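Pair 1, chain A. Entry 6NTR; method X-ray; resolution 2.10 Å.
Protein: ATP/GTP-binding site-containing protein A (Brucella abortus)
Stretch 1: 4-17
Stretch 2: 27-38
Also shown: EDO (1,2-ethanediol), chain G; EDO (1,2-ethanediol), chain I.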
# COMPACT_ATOMS: atom_id res chain seq x y z
N ARG A 4 1.38 -13.90 12.07
CA ARG A 4 2.36 -13.07 12.78
C ARG A 4 3.26 -12.27 11.86
O ARG A 4 4.36 -12.68 11.55
CB ARG A 4 3.24 -13.95 13.66
CG ARG A 4 2.77 -14.09 15.11
CD ARG A 4 3.71 -14.95 15.93
NE ARG A 4 3.06 -15.55 17.09
CZ ARG A 4 3.69 -16.28 17.99
NH1 ARG A 4 4.98 -16.51 17.88
NH2 ARG A 4 3.04 -16.80 19.01
N LEU A 5 2.83 -11.08 11.46
CA LEU A 5 3.63 -10.26 10.56
C LEU A 5 4.96 -9.95 11.16
O LEU A 5 5.05 -9.53 12.29
CB LEU A 5 2.90 -8.97 10.25
CG LEU A 5 1.43 -9.14 9.92
CD1 LEU A 5 0.75 -7.79 9.80
CD2 LEU A 5 1.32 -9.91 8.62
N VAL A 6 6.01 -10.14 10.38
CA VAL A 6 7.35 -9.89 10.85
C VAL A 6 7.80 -8.46 10.69
O VAL A 6 7.61 -7.84 9.66
CB VAL A 6 8.35 -10.83 10.18
CG1 VAL A 6 8.47 -10.53 8.70
CG2 VAL A 6 9.68 -10.77 10.87
N PRO A 7 8.41 -7.90 11.73
CA PRO A 7 8.87 -6.52 11.67
C PRO A 7 10.06 -6.41 10.76
O PRO A 7 10.99 -7.17 10.88
CB PRO A 7 9.28 -6.24 13.11
CG PRO A 7 8.59 -7.27 13.91
CD PRO A 7 8.60 -8.48 13.06
N HIS A 8 10.03 -5.47 9.84
CA HIS A 8 11.10 -5.37 8.88
C HIS A 8 11.14 -4.05 8.16
O HIS A 8 10.20 -3.31 8.16
CB HIS A 8 10.86 -6.43 7.81
CG HIS A 8 9.58 -6.23 7.07
ND1 HIS A 8 8.36 -6.55 7.60
CD2 HIS A 8 9.33 -5.65 5.88
CE1 HIS A 8 7.42 -6.22 6.76
NE2 HIS A 8 7.98 -5.67 5.70
N ARG A 9 12.25 -3.79 7.52
CA ARG A 9 12.43 -2.60 6.71
C ARG A 9 12.73 -3.14 5.34
O ARG A 9 13.53 -4.05 5.19
CB ARG A 9 13.55 -1.69 7.20
CG ARG A 9 13.69 -0.42 6.38
CD ARG A 9 14.80 0.45 6.92
NE ARG A 9 15.27 1.44 5.97
CZ ARG A 9 16.55 1.62 5.67
NH1 ARG A 9 17.46 0.86 6.24
NH2 ARG A 9 16.91 2.54 4.79
N ALA A 10 12.08 -2.60 4.33
CA ALA A 10 12.24 -3.09 2.98
C ALA A 10 12.37 -1.91 2.04
O ALA A 10 11.56 -0.98 2.07
CB ALA A 10 11.05 -3.95 2.61
N ILE A 11 13.40 -1.94 1.22
CA ILE A 11 13.68 -0.87 0.28
C ILE A 11 13.45 -1.42 -1.11
O ILE A 11 14.05 -2.43 -1.49
CB ILE A 11 15.12 -0.36 0.39
CG1 ILE A 11 15.41 0.11 1.80
CG2 ILE A 11 15.32 0.76 -0.57
CD1 ILE A 11 16.86 0.41 1.99
N TYR A 12 12.60 -0.74 -1.87
CA TYR A 12 12.27 -1.14 -3.22
C TYR A 12 12.81 -0.10 -4.18
O TYR A 12 12.81 1.09 -3.87
CB TYR A 12 10.75 -1.27 -3.40
CG TYR A 12 10.08 -2.26 -2.48
CD1 TYR A 12 9.58 -1.87 -1.26
CD2 TYR A 12 9.91 -3.58 -2.86
CE1 TYR A 12 8.96 -2.76 -0.43
CE2 TYR A 12 9.29 -4.48 -2.03
CZ TYR A 12 8.81 -4.06 -0.81
OH TYR A 12 8.18 -4.92 0.05
N ASP A 13 13.29 -0.56 -5.32
CA ASP A 13 13.72 0.32 -6.39
C ASP A 13 12.62 0.40 -7.45
O ASP A 13 12.14 -0.63 -7.93
CB ASP A 13 15.02 -0.16 -7.01
CG ASP A 13 15.41 0.64 -8.20
OD1 ASP A 13 15.85 1.78 -8.00
OD2 ASP A 13 15.23 0.13 -9.33
N LEU A 14 12.20 1.62 -7.73
CA LEU A 14 11.12 1.90 -8.66
C LEU A 14 11.59 2.18 -10.07
O LEU A 14 12.56 2.88 -10.29
CB LEU A 14 10.29 3.07 -8.16
CG LEU A 14 9.79 3.06 -6.72
CD1 LEU A 14 8.84 4.22 -6.50
CD2 LEU A 14 9.12 1.75 -6.38
N THR A 15 10.86 1.61 -11.02
CA THR A 15 11.14 1.76 -12.43
C THR A 15 9.85 1.95 -13.20
O THR A 15 8.79 1.64 -12.71
CB THR A 15 11.91 0.56 -12.96
OG1 THR A 15 11.51 -0.61 -12.24
CG2 THR A 15 13.39 0.75 -12.75
N LEU A 16 9.94 2.48 -14.41
CA LEU A 16 8.76 2.68 -15.22
C LEU A 16 8.41 1.40 -15.98
O LEU A 16 9.27 0.79 -16.59
CB LEU A 16 9.00 3.82 -16.20
CG LEU A 16 7.87 4.16 -17.15
CD1 LEU A 16 6.65 4.63 -16.40
CD2 LEU A 16 8.32 5.18 -18.16
N ASP A 17 7.15 0.98 -15.92
CA ASP A 17 6.78 -0.23 -16.63
C ASP A 17 6.21 0.07 -18.01
O ASP A 17 6.77 -0.35 -19.00
CB ASP A 17 5.76 -1.02 -15.82
CG ASP A 17 5.61 -2.45 -16.29
OD1 ASP A 17 6.62 -3.14 -16.49
OD2 ASP A 17 4.46 -2.89 -16.44
N GLY A 27 10.08 9.12 -18.41
CA GLY A 27 10.91 8.38 -17.50
C GLY A 27 10.40 8.44 -16.09
O GLY A 27 9.70 9.36 -15.73
N LEU A 28 10.73 7.43 -15.31
CA LEU A 28 10.35 7.39 -13.91
C LEU A 28 11.26 6.47 -13.13
O LEU A 28 11.19 5.28 -13.28
CB LEU A 28 8.91 6.95 -13.75
CG LEU A 28 8.38 6.89 -12.32
CD1 LEU A 28 6.88 6.99 -12.28
CD2 LEU A 28 8.85 5.65 -11.61
N THR A 29 12.09 7.03 -12.28
CA THR A 29 12.96 6.24 -11.43
C THR A 29 12.50 6.66 -10.06
O THR A 29 11.97 7.74 -9.90
CB THR A 29 14.44 6.51 -11.63
OG1 THR A 29 14.66 7.91 -11.77
CG2 THR A 29 14.95 5.80 -12.85
N GLY A 30 12.66 5.80 -9.07
CA GLY A 30 12.20 6.12 -7.75
C GLY A 30 12.63 5.10 -6.75
O GLY A 30 13.38 4.21 -7.05
N ARG A 31 12.18 5.27 -5.52
CA ARG A 31 12.51 4.32 -4.49
C ARG A 31 11.41 4.31 -3.47
O ARG A 31 10.75 5.30 -3.29
CB ARG A 31 13.82 4.75 -3.82
CG ARG A 31 14.50 3.72 -2.93
CD ARG A 31 15.78 4.24 -2.30
NE ARG A 31 16.97 3.56 -2.82
CZ ARG A 31 17.85 2.90 -2.09
NH1 ARG A 31 17.70 2.83 -0.78
NH2 ARG A 31 18.88 2.31 -2.66
N MSE A 32 11.22 3.21 -2.77
CA MSE A 32 10.25 3.18 -1.71
C MSE A 32 10.90 2.51 -0.57
O MSE A 32 11.59 1.52 -0.74
CB MSE A 32 8.93 2.49 -1.96
CG MSE A 32 7.94 3.04 -0.94
SE MSE A 32 6.73 1.67 -0.25
CE MSE A 32 6.15 1.05 -2.03
N VAL A 33 10.70 3.06 0.61
CA VAL A 33 11.20 2.50 1.84
C VAL A 33 9.99 2.20 2.70
O VAL A 33 9.19 3.10 2.97
CB VAL A 33 12.17 3.46 2.55
CG1 VAL A 33 12.84 2.74 3.68
CG2 VAL A 33 13.18 4.00 1.56
N TYR A 34 9.83 0.95 3.08
CA TYR A 34 8.71 0.52 3.91
C TYR A 34 9.29 -0.04 5.19
O TYR A 34 10.22 -0.85 5.16
CB TYR A 34 7.84 -0.52 3.19
CG TYR A 34 6.69 -1.14 3.99
CD1 TYR A 34 5.46 -0.51 4.11
CD2 TYR A 34 6.83 -2.38 4.60
CE1 TYR A 34 4.43 -1.09 4.80
CE2 TYR A 34 5.80 -2.96 5.29
CZ TYR A 34 4.61 -2.31 5.38
OH TYR A 34 3.57 -2.88 6.07
N GLU A 35 8.78 0.42 6.32
CA GLU A 35 9.12 -0.17 7.59
C GLU A 35 7.82 -0.50 8.31
O GLU A 35 6.89 0.30 8.30
CB GLU A 35 9.99 0.75 8.46
CG GLU A 35 9.98 0.29 9.92
CD GLU A 35 11.27 0.50 10.68
OE1 GLU A 35 11.22 0.60 11.92
OE2 GLU A 35 12.34 0.52 10.04
N PHE A 36 7.77 -1.69 8.89
CA PHE A 36 6.60 -2.15 9.61
C PHE A 36 7.05 -2.80 10.90
O PHE A 36 7.92 -3.68 10.87
CB PHE A 36 5.78 -3.13 8.75
CG PHE A 36 4.54 -3.60 9.40
CD1 PHE A 36 3.39 -2.84 9.35
CD2 PHE A 36 4.51 -4.83 10.02
CE1 PHE A 36 2.24 -3.27 9.93
CE2 PHE A 36 3.37 -5.27 10.61
CZ PHE A 36 2.22 -4.49 10.56
N ASN A 37 6.48 -2.36 12.01
CA ASN A 37 6.82 -2.86 13.33
C ASN A 37 5.57 -2.78 14.19
O ASN A 37 4.61 -2.08 13.87
CB ASN A 37 7.97 -2.05 13.97
CG ASN A 37 9.03 -2.93 14.63
OD1 ASN A 37 8.74 -3.78 15.48
ND2 ASN A 37 10.28 -2.74 14.21
N GLY A 38 5.56 -3.56 15.26
CA GLY A 38 4.42 -3.64 16.15
C GLY A 38 4.12 -5.07 16.52
O GLY A 38 4.93 -5.94 16.31
C1 EDO G . 6.00 -5.68 2.77
O1 EDO G . 7.26 -5.63 2.09
C2 EDO G . 5.04 -4.70 2.13
O2 EDO G . 3.78 -4.87 2.76
C1 EDO I . 9.99 1.93 -20.22
O1 EDO I . 9.45 0.61 -20.03
C2 EDO I . 9.81 2.38 -21.66
O2 EDO I . 8.44 2.74 -21.89
O HOH W 1 16.98 2.09 -5.54

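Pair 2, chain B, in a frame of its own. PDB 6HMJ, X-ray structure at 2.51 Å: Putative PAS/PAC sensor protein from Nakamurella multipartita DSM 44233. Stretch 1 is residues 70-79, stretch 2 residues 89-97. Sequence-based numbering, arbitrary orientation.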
# COMPACT_ATOMS: atom_id res chain seq x y z
N THR B 70 -63.17 2.00 22.45
CA THR B 70 -62.24 1.36 23.37
C THR B 70 -61.48 2.38 24.21
O THR B 70 -61.20 2.12 25.39
CB THR B 70 -61.24 0.50 22.59
OG1 THR B 70 -60.40 1.35 21.79
CG2 THR B 70 -61.97 -0.48 21.68
N GLY B 71 -61.15 3.54 23.64
CA GLY B 71 -60.30 4.48 24.34
C GLY B 71 -58.84 4.09 24.37
O GLY B 71 -58.03 4.81 24.97
N ARG B 72 -58.48 2.98 23.74
CA ARG B 72 -57.16 2.38 23.63
C ARG B 72 -56.42 2.99 22.43
O ARG B 72 -57.03 3.20 21.38
CB ARG B 72 -57.32 0.87 23.42
CG ARG B 72 -57.98 0.15 24.59
CD ARG B 72 -58.29 -1.30 24.26
NE ARG B 72 -58.93 -2.01 25.37
CZ ARG B 72 -59.35 -3.27 25.31
NH1 ARG B 72 -59.23 -3.97 24.19
NH2 ARG B 72 -59.91 -3.83 26.37
N PRO B 73 -55.13 3.29 22.54
CA PRO B 73 -54.43 3.89 21.40
C PRO B 73 -54.46 2.98 20.18
O PRO B 73 -54.51 1.76 20.29
CB PRO B 73 -53.00 4.08 21.91
CG PRO B 73 -53.18 4.28 23.38
CD PRO B 73 -54.33 3.39 23.77
N VAL B 74 -54.43 3.61 19.00
CA VAL B 74 -54.49 2.89 17.73
C VAL B 74 -53.50 3.53 16.76
O VAL B 74 -53.34 4.75 16.74
CB VAL B 74 -55.91 2.91 17.13
CG1 VAL B 74 -55.97 2.08 15.86
CG2 VAL B 74 -56.93 2.42 18.15
N VAL B 75 -52.85 2.69 15.95
CA VAL B 75 -51.96 3.15 14.89
C VAL B 75 -52.38 2.48 13.59
O VAL B 75 -52.65 1.28 13.56
CB VAL B 75 -50.48 2.85 15.21
CG1 VAL B 75 -49.60 3.27 14.04
CG2 VAL B 75 -50.06 3.54 16.49
N VAL B 76 -52.44 3.27 12.52
CA VAL B 76 -52.86 2.79 11.20
C VAL B 76 -51.82 3.24 10.18
O VAL B 76 -51.57 4.44 10.03
CB VAL B 76 -54.25 3.31 10.82
CG1 VAL B 76 -54.58 2.95 9.38
CG2 VAL B 76 -55.31 2.74 11.76
N ASN B 77 -51.23 2.27 9.48
CA ASN B 77 -50.32 2.56 8.38
C ASN B 77 -51.12 2.76 7.10
O ASN B 77 -52.05 2.00 6.81
CB ASN B 77 -49.31 1.43 8.20
CG ASN B 77 -48.44 1.22 9.42
OD1 ASN B 77 -48.28 2.12 10.24
ND2 ASN B 77 -47.86 0.03 9.53
N HIS B 78 -50.74 3.77 6.32
CA HIS B 78 -51.49 4.13 5.12
C HIS B 78 -50.61 5.01 4.23
O HIS B 78 -49.43 5.23 4.52
CB HIS B 78 -52.78 4.86 5.48
CG HIS B 78 -52.56 6.17 6.17
ND1 HIS B 78 -52.35 7.35 5.48
CD2 HIS B 78 -52.51 6.49 7.49
CE1 HIS B 78 -52.19 8.34 6.34
NE2 HIS B 78 -52.28 7.84 7.56
N LEU B 79 -51.20 5.49 3.15
CA LEU B 79 -50.55 6.39 2.21
C LEU B 79 -51.20 7.77 2.26
O LEU B 79 -52.26 7.97 2.86
CB LEU B 79 -50.62 5.84 0.78
CG LEU B 79 -50.06 4.45 0.51
CD1 LEU B 79 -50.22 4.10 -0.96
CD2 LEU B 79 -48.60 4.36 0.93
N PRO B 89 -45.59 7.58 2.00
CA PRO B 89 -45.91 6.72 3.15
C PRO B 89 -46.26 7.56 4.36
O PRO B 89 -45.67 8.62 4.60
CB PRO B 89 -44.61 5.93 3.37
CG PRO B 89 -43.55 6.86 2.89
CD PRO B 89 -44.14 7.61 1.73
N ALA B 90 -47.24 7.10 5.12
CA ALA B 90 -47.75 7.87 6.25
C ALA B 90 -48.21 6.93 7.35
O ALA B 90 -48.28 5.71 7.18
CB ALA B 90 -48.88 8.80 5.82
N MET B 91 -48.54 7.53 8.49
CA MET B 91 -48.95 6.78 9.67
C MET B 91 -49.80 7.71 10.53
O MET B 91 -49.43 8.87 10.75
CB MET B 91 -47.73 6.27 10.45
CG MET B 91 -48.06 5.49 11.72
SD MET B 91 -47.04 5.95 13.15
CE MET B 91 -47.51 7.67 13.38
N THR B 92 -50.94 7.21 11.00
CA THR B 92 -51.82 7.96 11.89
C THR B 92 -51.79 7.33 13.27
O THR B 92 -51.91 6.10 13.39
CB THR B 92 -53.25 8.00 11.36
OG1 THR B 92 -53.28 8.63 10.07
CG2 THR B 92 -54.16 8.77 12.31
N THR B 93 -51.63 8.15 14.29
CA THR B 93 -51.75 7.73 15.68
C THR B 93 -52.99 8.36 16.29
O THR B 93 -53.25 9.55 16.09
CB THR B 93 -50.50 8.12 16.48
OG1 THR B 93 -49.34 7.55 15.88
CG2 THR B 93 -50.61 7.64 17.92
N LEU B 94 -53.75 7.56 17.04
CA LEU B 94 -55.01 8.00 17.62
C LEU B 94 -54.98 7.73 19.11
O LEU B 94 -54.77 6.58 19.53
CB LEU B 94 -56.19 7.29 16.96
CG LEU B 94 -56.31 7.40 15.44
CD1 LEU B 94 -57.20 6.30 14.89
CD2 LEU B 94 -56.84 8.77 15.03
N THR B 95 -55.18 8.77 19.91
CA THR B 95 -55.31 8.65 21.35
C THR B 95 -56.59 9.34 21.80
O THR B 95 -57.00 10.35 21.23
CB THR B 95 -54.10 9.24 22.09
OG1 THR B 95 -53.87 10.58 21.64
CG2 THR B 95 -52.86 8.40 21.81
N ALA B 96 -57.21 8.77 22.83
CA ALA B 96 -58.49 9.25 23.33
C ALA B 96 -58.31 10.04 24.62
O ALA B 96 -57.44 9.72 25.45
CB ALA B 96 -59.44 8.07 23.58
N LEU B 97 -59.14 11.06 24.79
CA LEU B 97 -59.13 11.91 25.98
C LEU B 97 -60.29 11.47 26.87
O LEU B 97 -61.45 11.72 26.55
CB LEU B 97 -59.25 13.38 25.60
CG LEU B 97 -58.14 14.00 24.75
CD1 LEU B 97 -58.54 15.40 24.30
CD2 LEU B 97 -56.83 14.04 25.51

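Two neighbouring antiparallel strands fix the positions of their backbones closely but leave the filling of the space above and below them to the side chains. Pair 1, from Brucella abortus, and pair 2, from Nakamurella multipartita, illustrate the point. Over 14 central residues their backbones superpose with an RMSD of 0.5 Å, and the strand directions differ by 158° in pair 1 and 149° in pair 2.

The shared core is a ladder of alternating bridges. Ala10(A) with Tyr34(A), Tyr12(A) with Met32(A) and Leu14(A) with Gly30(A) are hydrogen-bonded pairs; Val74(B) with Leu94(B), Val76(B) with Thr92(B) and His78(B) with Ala90(B) match them position for position. Each pair exchanges two backbone bonds. In the middle rung, Tyr12(A) N donates to Met32(A) O at 2.7 Å, and Val76(B) N donates to Thr92(B) O at 3.0 Å. Between these rungs lie non-hydrogen-bonded pairs, where alpha carbons approach the opposing carbonyls: Ile11(A) CA is 3.3 Å from Met32(A) O, just as Val75(B) CA is 3.3 Å from Thr92(B) O.

The most instructive exchange involves Leu14(A) and its match His78(B). Both side chains lie across a small partner, Gly30(A) or Ala90(B), and their centres fall 0.9 Å apart although the alpha carbons differ by 1.1 Å. In pair 1, Leu14(A) CG packs 3.5 Å from Arg31(A) N. An ideal CB on Gly30(A) would come within 3.0 Å of Leu14(A) CD1, a tight approach, so the leucine occupies room that the glycine leaves free. Pair 2 accommodates a methyl group here: Ala90(B) CB sits 3.4 Å from His78(B) CE1, and the imidazole lays one face over Ala90(B) C. The ring is anchored at both nitrogens, with ND1 donating to Leu79(B) O at 2.7 Å and NE2 hydrogen-bonded to Thr92(B) OG1 at 2.8 Å. The matching Met32(A), a selenomethionine, instead makes apolar contact, its CB 4.5 Å from Leu14(A) CD2. One pair thus uses hydrocarbon packing where the other adds polar bonds.

On the opposite face, Ile11(A) and Val75(B) nearly coincide, but their diagonal neighbours differ. Arg31(A) lays a face of its guanidinium over Ile11(A) CG2, with NH1 3.2 Å from that methyl. Met91(B), at the same position, brings CG to 3.6 Å from Val75(B) CG1. The charged residue gains a further link: water 1 donates to Asp13(A) OD1 at 2.7 Å and accepts from Arg31(A) NE at 3.1 Å. At the matching pair, Asn77(B) OD1 approaches Met91(B) CG directly, at 3.7 Å.

The likeness weakens at one end. His8(A) and Phe36(A) continue the ladder in pair 1, whereas the matching Arg72(B) and Ala96(B) form no bridge. There Gly71(B), with positive phi after a helix, rests its CA 3.8 Å from Ala96(B) CB. A common backbone therefore sets which positions face each other, while the side chains determine how each contact is made.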